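Local atomic coordinates of major capsid protein (Faustovirus, PDB entry 5J7O), a protein that probably forms the outer shell of a large double-stranded DNA virus, assembling as trimers of double jelly-roll subunits. Residues 107-112 and 175-180; 182-187 and 462-467; 281-284 and 289-292; 327-332 and 385-390. One frame throughout, in Å; residues are numbered along the deposited sequence.

Interaction 1: residues 107-112 and 175-180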
loop_
_atom_site.group_PDB
_atom_site.type_symbol
_atom_site.label_atom_id
_atom_site.label_comp_id
_atom_site.label_asym_id
_atom_site.label_seq_id
_atom_site.Cartn_x
_atom_site.Cartn_y
_atom_site.Cartn_z
ATOM N N VAL B 107 -19.512 -0.732 20.006
ATOM C CA VAL B 107 -19.326 -1.871 20.897
ATOM C C VAL B 107 -18.089 -1.617 21.744
ATOM O O VAL B 107 -17.059 -1.166 21.234
ATOM C CB VAL B 107 -19.192 -3.198 20.124
ATOM C CG1 VAL B 107 -19.213 -4.377 21.089
ATOM C CG2 VAL B 107 -20.296 -3.326 19.087
ATOM N N GLN B 108 -18.193 -1.910 23.039
ATOM C CA GLN B 108 -17.119 -1.655 23.991
ATOM C C GLN B 108 -16.865 -2.921 24.793
ATOM O O GLN B 108 -17.751 -3.392 25.512
ATOM C CB GLN B 108 -17.475 -0.488 24.915
ATOM C CG GLN B 108 -16.281 0.183 25.565
ATOM C CD GLN B 108 -16.673 1.422 26.346
ATOM O OE1 GLN B 108 -17.498 1.360 27.255
ATOM N NE2 GLN B 108 -16.089 2.558 25.986
ATOM N N LEU B 109 -15.657 -3.464 24.674
ATOM C CA LEU B 109 -15.273 -4.701 25.340
ATOM C C LEU B 109 -14.195 -4.400 26.373
ATOM O O LEU B 109 -13.200 -3.736 26.062
ATOM C CB LEU B 109 -14.779 -5.731 24.324
ATOM C CG LEU B 109 -15.760 -5.993 23.177
ATOM C CD1 LEU B 109 -15.156 -6.921 22.134
ATOM C CD2 LEU B 109 -17.068 -6.560 23.709
ATOM N N ALA B 110 -14.396 -4.892 27.593
ATOM C CA ALA B 110 -13.524 -4.539 28.705
ATOM C C ALA B 110 -12.102 -5.034 28.471
ATOM O O ALA B 110 -11.874 -6.065 27.830
ATOM C CB ALA B 110 -14.070 -5.119 30.010
ATOM N N ALA B 111 -11.138 -4.274 28.991
ATOM C CA ALA B 111 -9.755 -4.728 29.005
ATOM C C ALA B 111 -9.667 -6.067 29.722
ATOM O O ALA B 111 -10.347 -6.299 30.726
ATOM C CB ALA B 111 -8.859 -3.694 29.688
ATOM N N THR B 112 -8.835 -6.961 29.196
ATOM C CA THR B 112 -8.898 -8.350 29.620
ATOM C C THR B 112 -7.512 -8.977 29.558
ATOM O O THR B 112 -6.633 -8.524 28.821
ATOM C CB THR B 112 -9.894 -9.134 28.755
ATOM O OG1 THR B 112 -10.125 -10.427 29.324
ATOM C CG2 THR B 112 -9.366 -9.288 27.339
ATOM N N VAL B 175 -3.158 -12.553 25.484
ATOM C CA VAL B 175 -4.465 -12.583 24.842
ATOM C C VAL B 175 -4.399 -11.802 23.541
ATOM O O VAL B 175 -3.614 -10.857 23.387
ATOM C CB VAL B 175 -5.581 -12.031 25.756
ATOM C CG1 VAL B 175 -5.872 -13.008 26.885
ATOM C CG2 VAL B 175 -5.193 -10.675 26.312
ATOM N N ARG B 176 -5.229 -12.218 22.591
ATOM C CA ARG B 176 -5.324 -11.574 21.295
ATOM C C ARG B 176 -6.768 -11.648 20.834
ATOM O O ARG B 176 -7.519 -12.536 21.248
ATOM C CB ARG B 176 -4.417 -12.244 20.260
ATOM C CG ARG B 176 -5.164 -13.130 19.280
ATOM C CD ARG B 176 -4.227 -14.104 18.595
ATOM N NE ARG B 176 -3.188 -13.439 17.810
ATOM C CZ ARG B 176 -2.043 -14.013 17.448
ATOM N NH1 ARG B 176 -1.774 -15.261 17.812
ATOM N NH2 ARG B 176 -1.159 -13.338 16.727
ATOM N N TYR B 177 -7.151 -10.713 19.974
ATOM C CA TYR B 177 -8.432 -10.779 19.290
ATOM C C TYR B 177 -8.271 -11.445 17.929
ATOM O O TYR B 177 -7.207 -11.388 17.306
ATOM C CB TYR B 177 -9.039 -9.382 19.123
ATOM C CG TYR B 177 -9.748 -8.882 20.360
ATOM C CD1 TYR B 177 -9.068 -8.152 21.328
ATOM C CD2 TYR B 177 -11.092 -9.157 20.570
ATOM C CE1 TYR B 177 -9.715 -7.701 22.469
ATOM C CE2 TYR B 177 -11.746 -8.712 21.706
ATOM C CZ TYR B 177 -11.052 -7.985 22.651
ATOM O OH TYR B 177 -11.703 -7.542 23.781
ATOM N N CYS B 178 -9.340 -12.091 17.476
ATOM C CA CYS B 178 -9.354 -12.604 16.118
ATOM C C CYS B 178 -9.281 -11.443 15.130
ATOM O O CYS B 178 -9.556 -10.288 15.466
ATOM C CB CYS B 178 -10.608 -13.433 15.873
ATOM S SG CYS B 178 -12.132 -12.469 15.789
ATOM N N GLU B 179 -8.862 -11.751 13.906
ATOM C CA GLU B 179 -8.802 -10.720 12.880
ATOM C C GLU B 179 -10.208 -10.258 12.529
ATOM O O GLU B 179 -11.142 -11.062 12.440
ATOM C CB GLU B 179 -8.077 -11.233 11.639
ATOM C CG GLU B 179 -6.570 -11.303 11.808
ATOM C CD GLU B 179 -5.843 -11.505 10.497
ATOM O OE1 GLU B 179 -6.406 -12.168 9.602
ATOM O OE2 GLU B 179 -4.711 -10.994 10.360
ATOM N N TYR B 180 -10.351 -8.948 12.356
ATOM C CA TYR B 180 -11.634 -8.310 12.092
ATOM C C TYR B 180 -12.685 -8.698 13.137
ATOM O O TYR B 180 -13.721 -9.279 12.801
ATOM C CB TYR B 180 -12.113 -8.640 10.686
ATOM C CG TYR B 180 -11.092 -8.247 9.644
ATOM C CD1 TYR B 180 -10.933 -6.920 9.276
ATOM C CD2 TYR B 180 -10.268 -9.195 9.052
ATOM C CE1 TYR B 180 -9.997 -6.545 8.336
ATOM C CE2 TYR B 180 -9.326 -8.829 8.109
ATOM C CZ TYR B 180 -9.196 -7.502 7.755
ATOM O OH TYR B 180 -8.263 -7.126 6.818
HETATM O O HOH W 1 -10.126 -6.292 25.863
#

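Interaction 2: residues 182-187 and 462-467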
loop_
_atom_site.group_PDB
_atom_site.type_symbol
_atom_site.label_atom_id
_atom_site.label_comp_id
_atom_site.label_asym_id
_atom_site.label_seq_id
_atom_site.Cartn_x
_atom_site.Cartn_y
_atom_site.Cartn_z
ATOM N N GLY B 182 -14.865 -6.973 14.768
ATOM C CA GLY B 182 -16.165 -6.364 14.559
ATOM C C GLY B 182 -16.981 -7.074 13.501
ATOM O O GLY B 182 -18.210 -6.988 13.495
ATOM N N LEU B 183 -16.314 -7.793 12.598
ATOM C CA LEU B 183 -17.048 -8.520 11.570
ATOM C C LEU B 183 -17.556 -9.858 12.087
ATOM O O LEU B 183 -18.668 -10.271 11.743
ATOM C CB LEU B 183 -16.170 -8.721 10.336
ATOM C CG LEU B 183 -15.734 -7.444 9.619
ATOM C CD1 LEU B 183 -15.040 -7.777 8.312
ATOM C CD2 LEU B 183 -16.924 -6.528 9.382
ATOM N N ARG B 184 -16.764 -10.550 12.911
ATOM C CA ARG B 184 -17.213 -11.829 13.447
ATOM C C ARG B 184 -18.160 -11.656 14.625
ATOM O O ARG B 184 -19.000 -12.530 14.868
ATOM C CB ARG B 184 -16.020 -12.684 13.879
ATOM C CG ARG B 184 -16.333 -14.170 13.888
ATOM C CD ARG B 184 -15.179 -15.014 14.398
ATOM N NE ARG B 184 -15.386 -16.422 14.072
ATOM C CZ ARG B 184 -14.664 -17.424 14.560
ATOM N NH1 ARG B 184 -13.678 -17.182 15.412
ATOM N NH2 ARG B 184 -14.931 -18.671 14.199
ATOM N N LEU B 185 -18.040 -10.546 15.358
ATOM C CA LEU B 185 -18.833 -10.357 16.570
ATOM C C LEU B 185 -20.325 -10.443 16.278
ATOM O O LEU B 185 -21.092 -10.978 17.087
ATOM C CB LEU B 185 -18.495 -9.014 17.212
ATOM C CG LEU B 185 -19.212 -8.719 18.529
ATOM C CD1 LEU B 185 -18.714 -9.649 19.625
ATOM C CD2 LEU B 185 -19.031 -7.268 18.927
ATOM N N PHE B 186 -20.753 -9.929 15.130
ATOM C CA PHE B 186 -22.165 -9.936 14.758
ATOM C C PHE B 186 -22.435 -11.193 13.940
ATOM O O PHE B 186 -22.196 -11.223 12.729
ATOM C CB PHE B 186 -22.530 -8.673 13.985
ATOM C CG PHE B 186 -22.505 -7.418 14.817
ATOM C CD1 PHE B 186 -22.226 -7.467 16.173
ATOM C CD2 PHE B 186 -22.772 -6.188 14.239
ATOM C CE1 PHE B 186 -22.208 -6.314 16.935
ATOM C CE2 PHE B 186 -22.755 -5.032 14.995
ATOM C CZ PHE B 186 -22.474 -5.096 16.346
ATOM N N LYS B 187 -22.921 -12.241 14.610
ATOM C CA LYS B 187 -23.348 -13.442 13.900
ATOM C C LYS B 187 -24.430 -13.115 12.883
ATOM O O LYS B 187 -24.313 -13.452 11.700
ATOM C CB LYS B 187 -23.855 -14.490 14.889
ATOM C CG LYS B 187 -22.779 -15.190 15.690
ATOM C CD LYS B 187 -23.397 -16.257 16.578
ATOM C CE LYS B 187 -24.293 -17.186 15.773
ATOM N NZ LYS B 187 -25.045 -18.134 16.639
ATOM N N THR B 462 -5.444 -23.749 15.879
ATOM C CA THR B 462 -4.821 -22.687 16.657
ATOM C C THR B 462 -4.652 -21.401 15.861
ATOM O O THR B 462 -4.328 -20.365 16.452
ATOM C CB THR B 462 -3.464 -23.147 17.193
ATOM O OG1 THR B 462 -2.603 -23.484 16.097
ATOM C CG2 THR B 462 -3.635 -24.363 18.091
ATOM N N TYR B 463 -4.854 -21.442 14.544
ATOM C CA TYR B 463 -4.872 -20.249 13.711
ATOM C C TYR B 463 -6.286 -19.851 13.305
ATOM O O TYR B 463 -6.458 -19.086 12.349
ATOM C CB TYR B 463 -4.000 -20.452 12.471
ATOM C CG TYR B 463 -2.516 -20.315 12.735
ATOM C CD1 TYR B 463 -1.765 -21.399 13.171
ATOM C CD2 TYR B 463 -1.867 -19.102 12.547
ATOM C CE1 TYR B 463 -0.409 -21.277 13.414
ATOM C CE2 TYR B 463 -0.511 -18.972 12.787
ATOM C CZ TYR B 463 0.213 -20.062 13.220
ATOM O OH TYR B 463 1.563 -19.936 13.460
ATOM N N GLN B 464 -7.303 -20.359 14.012
ATOM C CA GLN B 464 -8.680 -19.975 13.717
ATOM C C GLN B 464 -8.889 -18.478 13.885
ATOM O O GLN B 464 -9.693 -17.877 13.163
ATOM C CB GLN B 464 -9.654 -20.737 14.617
ATOM C CG GLN B 464 -11.115 -20.454 14.297
ATOM C CD GLN B 464 -12.026 -20.590 15.501
ATOM O OE1 GLN B 464 -13.244 -20.456 15.388
ATOM N NE2 GLN B 464 -11.438 -20.851 16.661
ATOM N N TRP B 465 -8.175 -17.858 14.831
ATOM C CA TRP B 465 -8.247 -16.412 15.011
ATOM C C TRP B 465 -7.940 -15.657 13.723
ATOM O O TRP B 465 -8.385 -14.515 13.560
ATOM C CB TRP B 465 -7.279 -15.974 16.113
ATOM C CG TRP B 465 -5.839 -16.173 15.750
ATOM C CD1 TRP B 465 -5.092 -17.298 15.945
ATOM C CD2 TRP B 465 -4.969 -15.218 15.131
ATOM N NE1 TRP B 465 -3.812 -17.104 15.486
ATOM C CE2 TRP B 465 -3.711 -15.833 14.980
ATOM C CE3 TRP B 465 -5.133 -13.901 14.688
ATOM C CZ2 TRP B 465 -2.623 -15.179 14.405
ATOM C CZ3 TRP B 465 -4.053 -13.254 14.119
ATOM C CH2 TRP B 465 -2.815 -13.893 13.983
ATOM N N ARG B 466 -7.186 -16.268 12.813
ATOM C CA ARG B 466 -6.796 -15.666 11.542
ATOM C C ARG B 466 -7.509 -16.270 10.341
ATOM O O ARG B 466 -7.892 -15.539 9.425
ATOM C CB ARG B 466 -5.281 -15.808 11.349
ATOM C CG ARG B 466 -4.733 -15.184 10.082
ATOM C CD ARG B 466 -3.360 -15.752 9.768
ATOM N NE ARG B 466 -3.440 -17.150 9.354
ATOM C CZ ARG B 466 -2.394 -17.965 9.255
ATOM N NH1 ARG B 466 -1.177 -17.527 9.551
ATOM N NH2 ARG B 466 -2.564 -19.221 8.867
ATOM N N ASP B 467 -7.710 -17.588 10.329
ATOM C CA ASP B 467 -8.231 -18.276 9.154
ATOM C C ASP B 467 -9.744 -18.184 9.006
ATOM O O ASP B 467 -10.265 -18.599 7.966
ATOM C CB ASP B 467 -7.835 -19.756 9.188
ATOM C CG ASP B 467 -6.338 -19.966 9.082
ATOM O OD1 ASP B 467 -5.630 -19.022 8.672
ATOM O OD2 ASP B 467 -5.872 -21.081 9.400
#

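Interaction 3: residues 281-284 and 289-292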
loop_
_atom_site.group_PDB
_atom_site.type_symbol
_atom_site.label_atom_id
_atom_site.label_comp_id
_atom_site.label_asym_id
_atom_site.label_seq_id
_atom_site.Cartn_x
_atom_site.Cartn_y
_atom_site.Cartn_z
ATOM N N PHE B 281 0.734 -3.411 16.838
ATOM C CA PHE B 281 0.641 -3.583 18.286
ATOM C C PHE B 281 -0.778 -3.265 18.746
ATOM O O PHE B 281 -1.002 -2.488 19.675
ATOM C CB PHE B 281 1.687 -2.734 19.011
ATOM C CG PHE B 281 1.779 -1.309 18.530
ATOM C CD1 PHE B 281 2.586 -0.970 17.452
ATOM C CD2 PHE B 281 1.083 -0.304 19.177
ATOM C CE1 PHE B 281 2.670 0.338 17.017
ATOM C CE2 PHE B 281 1.163 1.007 18.747
ATOM C CZ PHE B 281 1.959 1.328 17.665
ATOM N N GLY B 282 -1.765 -3.885 18.099
ATOM C CA GLY B 282 -3.152 -3.645 18.429
ATOM C C GLY B 282 -3.897 -4.864 18.931
ATOM O O GLY B 282 -3.336 -5.695 19.653
ATOM N N ALA B 283 -5.167 -4.984 18.539
ATOM C CA ALA B 283 -6.031 -6.017 19.099
ATOM C C ALA B 283 -5.602 -7.421 18.688
ATOM O O ALA B 283 -5.869 -8.383 19.418
ATOM C CB ALA B 283 -7.481 -5.769 18.685
ATOM N N GLN B 284 -4.944 -7.568 17.539
ATOM C CA GLN B 284 -4.537 -8.886 17.069
ATOM C C GLN B 284 -3.162 -9.305 17.571
ATOM O O GLN B 284 -2.829 -10.494 17.498
ATOM C CB GLN B 284 -4.554 -8.939 15.537
ATOM C CG GLN B 284 -5.945 -9.069 14.934
ATOM C CD GLN B 284 -6.760 -7.793 15.039
ATOM O OE1 GLN B 284 -6.238 -6.694 14.854
ATOM N NE2 GLN B 284 -8.044 -7.934 15.340
ATOM N N THR B 289 -2.041 -7.730 28.581
ATOM C CA THR B 289 -3.371 -7.160 28.750
ATOM C C THR B 289 -3.767 -6.475 27.454
ATOM O O THR B 289 -3.058 -5.580 26.982
ATOM C CB THR B 289 -3.413 -6.163 29.913
ATOM O OG1 THR B 289 -3.181 -6.852 31.148
ATOM C CG2 THR B 289 -4.769 -5.472 29.970
ATOM N N GLN B 290 -4.885 -6.902 26.873
ATOM C CA GLN B 290 -5.473 -6.187 25.750
ATOM C C GLN B 290 -6.286 -5.013 26.275
ATOM O O GLN B 290 -7.063 -5.160 27.224
ATOM C CB GLN B 290 -6.354 -7.116 24.914
ATOM C CG GLN B 290 -5.588 -8.017 23.955
ATOM C CD GLN B 290 -5.074 -7.276 22.735
ATOM O OE1 GLN B 290 -5.481 -6.146 22.461
ATOM N NE2 GLN B 290 -4.175 -7.912 21.994
ATOM N N GLU B 291 -6.099 -3.846 25.667
ATOM C CA GLU B 291 -6.801 -2.654 26.111
ATOM C C GLU B 291 -8.285 -2.751 25.766
ATOM O O GLU B 291 -8.724 -3.623 25.009
ATOM C CB GLU B 291 -6.188 -1.407 25.477
ATOM C CG GLU B 291 -4.671 -1.385 25.502
ATOM C CD GLU B 291 -4.104 -0.054 25.052
ATOM O OE1 GLU B 291 -2.873 0.034 24.860
ATOM O OE2 GLU B 291 -4.891 0.903 24.892
ATOM N N GLN B 292 -9.063 -1.835 26.340
ATOM C CA GLN B 292 -10.489 -1.766 26.047
ATOM C C GLN B 292 -10.708 -1.566 24.553
ATOM O O GLN B 292 -10.326 -0.535 23.993
ATOM C CB GLN B 292 -11.133 -0.629 26.838
ATOM C CG GLN B 292 -12.608 -0.421 26.531
ATOM C CD GLN B 292 -13.165 0.837 27.170
ATOM O OE1 GLN B 292 -13.091 1.924 26.595
ATOM N NE2 GLN B 292 -13.727 0.696 28.364
#

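Interaction 4: residues 327-332 and 385-390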
loop_
_atom_site.group_PDB
_atom_site.type_symbol
_atom_site.label_atom_id
_atom_site.label_comp_id
_atom_site.label_asym_id
_atom_site.label_seq_id
_atom_site.Cartn_x
_atom_site.Cartn_y
_atom_site.Cartn_z
ATOM N N GLU B 327 -21.649 -13.121 18.820
ATOM C CA GLU B 327 -20.870 -14.348 18.822
ATOM C C GLU B 327 -20.421 -14.704 20.241
ATOM O O GLU B 327 -20.344 -13.853 21.131
ATOM C CB GLU B 327 -19.659 -14.192 17.897
ATOM C CG GLU B 327 -18.789 -15.428 17.736
ATOM C CD GLU B 327 -19.528 -16.589 17.106
ATOM O OE1 GLU B 327 -19.888 -16.490 15.914
ATOM O OE2 GLU B 327 -19.753 -17.600 17.803
ATOM N N GLN B 328 -20.142 -15.990 20.446
ATOM C CA GLN B 328 -19.556 -16.440 21.701
ATOM C C GLN B 328 -18.179 -15.815 21.894
ATOM O O GLN B 328 -17.483 -15.480 20.931
ATOM C CB GLN B 328 -19.445 -17.966 21.722
ATOM C CG GLN B 328 -20.681 -18.694 21.218
ATOM C CD GLN B 328 -20.507 -20.201 21.217
ATOM O OE1 GLN B 328 -20.017 -20.781 22.184
ATOM N NE2 GLN B 328 -20.904 -20.841 20.123
ATOM N N GLN B 329 -17.782 -15.659 23.161
ATOM C CA GLN B 329 -16.495 -15.036 23.457
ATOM C C GLN B 329 -15.339 -15.875 22.928
ATOM O O GLN B 329 -14.326 -15.332 22.471
ATOM C CB GLN B 329 -16.344 -14.818 24.962
ATOM C CG GLN B 329 -15.091 -14.038 25.342
ATOM C CD GLN B 329 -14.647 -14.290 26.770
ATOM O OE1 GLN B 329 -14.868 -15.370 27.321
ATOM N NE2 GLN B 329 -14.017 -13.292 27.378
ATOM N N SER B 330 -15.474 -17.202 22.978
ATOM C CA SER B 330 -14.394 -18.099 22.586
ATOM C C SER B 330 -14.068 -18.036 21.098
ATOM O O SER B 330 -13.048 -18.599 20.686
ATOM C CB SER B 330 -14.744 -19.535 22.982
ATOM O OG SER B 330 -16.094 -19.836 22.675
ATOM N N ASN B 331 -14.895 -17.378 20.288
ATOM C CA ASN B 331 -14.605 -17.179 18.874
ATOM C C ASN B 331 -14.076 -15.784 18.572
ATOM O O ASN B 331 -13.756 -15.494 17.415
ATOM C CB ASN B 331 -15.856 -17.447 18.031
ATOM C CG ASN B 331 -16.218 -18.915 17.973
ATOM O OD1 ASN B 331 -15.347 -19.783 18.042
ATOM N ND2 ASN B 331 -17.508 -19.203 17.841
ATOM N N ILE B 332 -13.973 -14.919 19.578
ATOM C CA ILE B 332 -13.532 -13.545 19.394
ATOM C C ILE B 332 -12.189 -13.291 20.070
ATOM O O ILE B 332 -11.317 -12.635 19.496
ATOM C CB ILE B 332 -14.603 -12.560 19.911
ATOM C CG1 ILE B 332 -15.920 -12.760 19.158
ATOM C CG2 ILE B 332 -14.119 -11.122 19.791
ATOM C CD1 ILE B 332 -15.800 -12.579 17.663
ATOM N N GLY B 385 -13.625 -15.506 31.132
ATOM C CA GLY B 385 -15.001 -15.682 30.700
ATOM C C GLY B 385 -15.977 -14.670 31.262
ATOM O O GLY B 385 -17.133 -14.649 30.828
ATOM N N THR B 386 -15.547 -13.841 32.212
ATOM C CA THR B 386 -16.386 -12.791 32.768
ATOM C C THR B 386 -16.137 -11.437 32.117
ATOM O O THR B 386 -16.604 -10.418 32.636
ATOM C CB THR B 386 -16.179 -12.681 34.281
ATOM O OG1 THR B 386 -14.800 -12.409 34.563
ATOM C CG2 THR B 386 -16.593 -13.971 34.975
ATOM N N GLN B 387 -15.408 -11.403 31.001
ATOM C CA GLN B 387 -15.164 -10.147 30.304
ATOM C C GLN B 387 -16.484 -9.543 29.847
ATOM O O GLN B 387 -17.245 -10.175 29.107
ATOM C CB GLN B 387 -14.240 -10.368 29.109
ATOM C CG GLN B 387 -13.839 -9.078 28.412
ATOM C CD GLN B 387 -13.475 -9.286 26.957
ATOM O OE1 GLN B 387 -13.806 -10.313 26.364
ATOM N NE2 GLN B 387 -12.793 -8.309 26.372
ATOM N N ALA B 388 -16.752 -8.320 30.286
ATOM C CA ALA B 388 -18.046 -7.696 30.075
ATOM C C ALA B 388 -18.079 -6.903 28.776
ATOM O O ALA B 388 -17.070 -6.347 28.333
ATOM C CB ALA B 388 -18.394 -6.775 31.246
ATOM N N VAL B 389 -19.259 -6.872 28.158
ATOM C CA VAL B 389 -19.564 -5.905 27.107
ATOM C C VAL B 389 -19.998 -4.629 27.821
ATOM O O VAL B 389 -21.129 -4.521 28.296
ATOM C CB VAL B 389 -20.640 -6.416 26.146
ATOM C CG1 VAL B 389 -21.034 -5.323 25.162
ATOM C CG2 VAL B 389 -20.149 -7.652 25.406
ATOM N N GLN B 390 -19.087 -3.661 27.915
ATOM C CA GLN B 390 -19.313 -2.500 28.766
ATOM C C GLN B 390 -20.319 -1.517 28.184
ATOM O O GLN B 390 -20.940 -0.770 28.947
ATOM C CB GLN B 390 -17.985 -1.792 29.040
ATOM C CG GLN B 390 -16.970 -2.678 29.745
ATOM C CD GLN B 390 -15.697 -1.942 30.104
ATOM O OE1 GLN B 390 -15.003 -1.417 29.234
ATOM N NE2 GLN B 390 -15.385 -1.900 31.395
#

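Interaction 1: residues 107-112 and 175-180
The phenol end of Tyr-177 is pushed against Leu-109, its OH lying 3.6 Å from Leu-109 CB. One branch of the leucine follows: Leu-109 CD1 meets Tyr-177 CE2 at 3.9 Å and slants across that corner of the ring. A second touch lies farther along, where the methyl CG2 of Val-175 rests 3.6 Å from the carbonyl O of Thr-112. The polar tip of the tyrosine is served by water 1, which sits at the ring edge, in its plane. This water accepts from Tyr-177 OH at 2.9 Å and donates to Ala-110 O at 2.6 Å. Gln-387 NE2 makes a second bridge between the same two oxygens. A chi1 of -81° sets the ring opposite the carbonyl carbon, on the side of the backbone N. Leu-333 of strand 333-336 also packs on Tyr-177, while Val-389 and Tyr-85 pack on Leu-109. The contact joins the ends of strands 99-109 and 170-177, which belong to different sheets, through a side chain rather than strand pairing. With the hydroxyl giving to water and receiving from an amide, a buried phenol can keep both polar roles filled beside aliphatic carbon.

Interaction 2: residues 182-187 and 462-467
The amide oxygen of Gln-464 meets the edge of the Arg-184 guanidinium; the two side chains cross at about a right angle, their flat groups 90° apart. Gln-464 OE1 lies exactly in the guanidinium plane, at its NH1/NH2 edge. Arg-184 NH2 makes the strong bond to Gln-464 OE1, 2.7 Å long and nearly straight at 167°, though tilted from the amide's carbonyl plane; Arg-184 NH1 adds a weak one to the same oxygen at 3.3 Å. With Gln-464 CG anti to N (chi1 -176°), the two extended side chains together bridge backbones that come no closer than 10.2 Å, from Arg-184 CA to Trp-465 CA. In this double jelly-roll subunit the pair links helix 181-185, just before strand 186-193, to the one-turn helix 464-467 that precedes strand 473-490. Phe-334 packs against both side chains, and Arg-184 NH1 has a further weak bond to Asn-331 O. Within the short helix, Arg-466 grips a single oxygen of its neighbour side-on, Arg-466 NE reaching Asp-467 OD1 at 3.0 Å in a salt bridge. The guanidinium of Arg-466 lies with one face over Tyr-463 CD2, while Arg-466 CB sits 3.7 Å above the centre of the Trp-465 ring.

Interaction 3: residues 281-284 and 289-292
Gln-290 reaches over to the backbone of Gly-282 and Ala-283, and the contact rests on its side chain. From CB, CG is set beside the residue's own backbone N (chi1 -80°), then the chain bends at chi2 (-75°), which swings the amide across to the facing segment. Gln-290 CD lies 3.6 Å from Ala-283 O. The amide then divides: Gln-290 OE1 comes to 3.4 Å from Ala-283 CA, a packing contact, while the nitrogen goes to the carbonyls. Both segments belong to the irregular connection between strands 273-280 and 293-298 of the jelly-roll framework, so the glutamine links one limb of this loop to the other. At the tip, Gln-290 NE2 gives a weak hydrogen bond to Gly-282 O, 3.3 Å long with an angle of 157° at the hydrogen. Ala-283 O is nearer to Gln-290 NE2, at 3.1 Å, but badly aligned for a bond; that carbonyl instead receives the backbone N of Tyr-177. A further weak bond from Gln-290 NE2 goes to Val-175 O, so the buried amide nitrogen shares itself between the loop and strand 170-177. At the start of segment 281-284, Phe-281 packs on Thr-272 of one neighbouring subunit and Val-517 of another.

Interaction 4: residues 327-332 and 385-390
Gln-329, on the 3-10 turn 329-331 within the loop between strands 320-326 and 333-336 of the jelly-roll fold, extends its amide to Gln-387, shortly before strand 389-401. The close part is amide to amide. Gln-329 NE2 donates to Gln-387 OE1 over 3.2 Å, almost straight at 163°, with the acceptor close to the plane of the donating amide; on the other side the nitrogen stands tilted from the carbonyl plane, and the two amides are turned 36° against each other. Gln-329 NE2 also lies over the root of its partner, 3.4 Å from Gln-387 CB. Each group is held further: Gln-329 NE2 bonds to Asp-384 O, its strongest polar partner, and Gln-387 OE1 also takes a bond from Tyr-85 OH. The buried Gln-387 turns its NE2 inward to Ala-110 O and Tyr-177 OH, so its rotation is fixed from both ends of the amide. The solvent side is looser. There Gln-329 OE1 only packs on the exposed Gly-385, approaching its CA to 3.4 Å. The turn itself is tied up locally by the backbone bond from Ile-332 N to Gln-329 O (2.9 Å), and at its far side Asn-331 ND2 comes down on Glu-327 OE2 at 2.8 Å from above the carboxylate plane, 69° out of it.

Interactions 1, 2 and 3 are buried, whereas interaction 4 runs from a buried glutamine out to exposed chain. Strand 170-177, one side of interaction 1, also ties in interactions 2 and 3: interaction 3 touches it through backbone and amide, and the residues just after it bond to the short helix of interaction 2. Interactions 1 and 4 reach the same sheet, through adjoining strands 99-109 and 389-401, and share the Gln-387 amide. Their chemistry differs with place. Interaction 1 combines apolar packing with a water bridge, interaction 2 is an arginine-to-amide grip between two helices, interaction 3 joins two limbs of one loop by a weak amide-to-carbonyl bond, and interaction 4 pairs two amides.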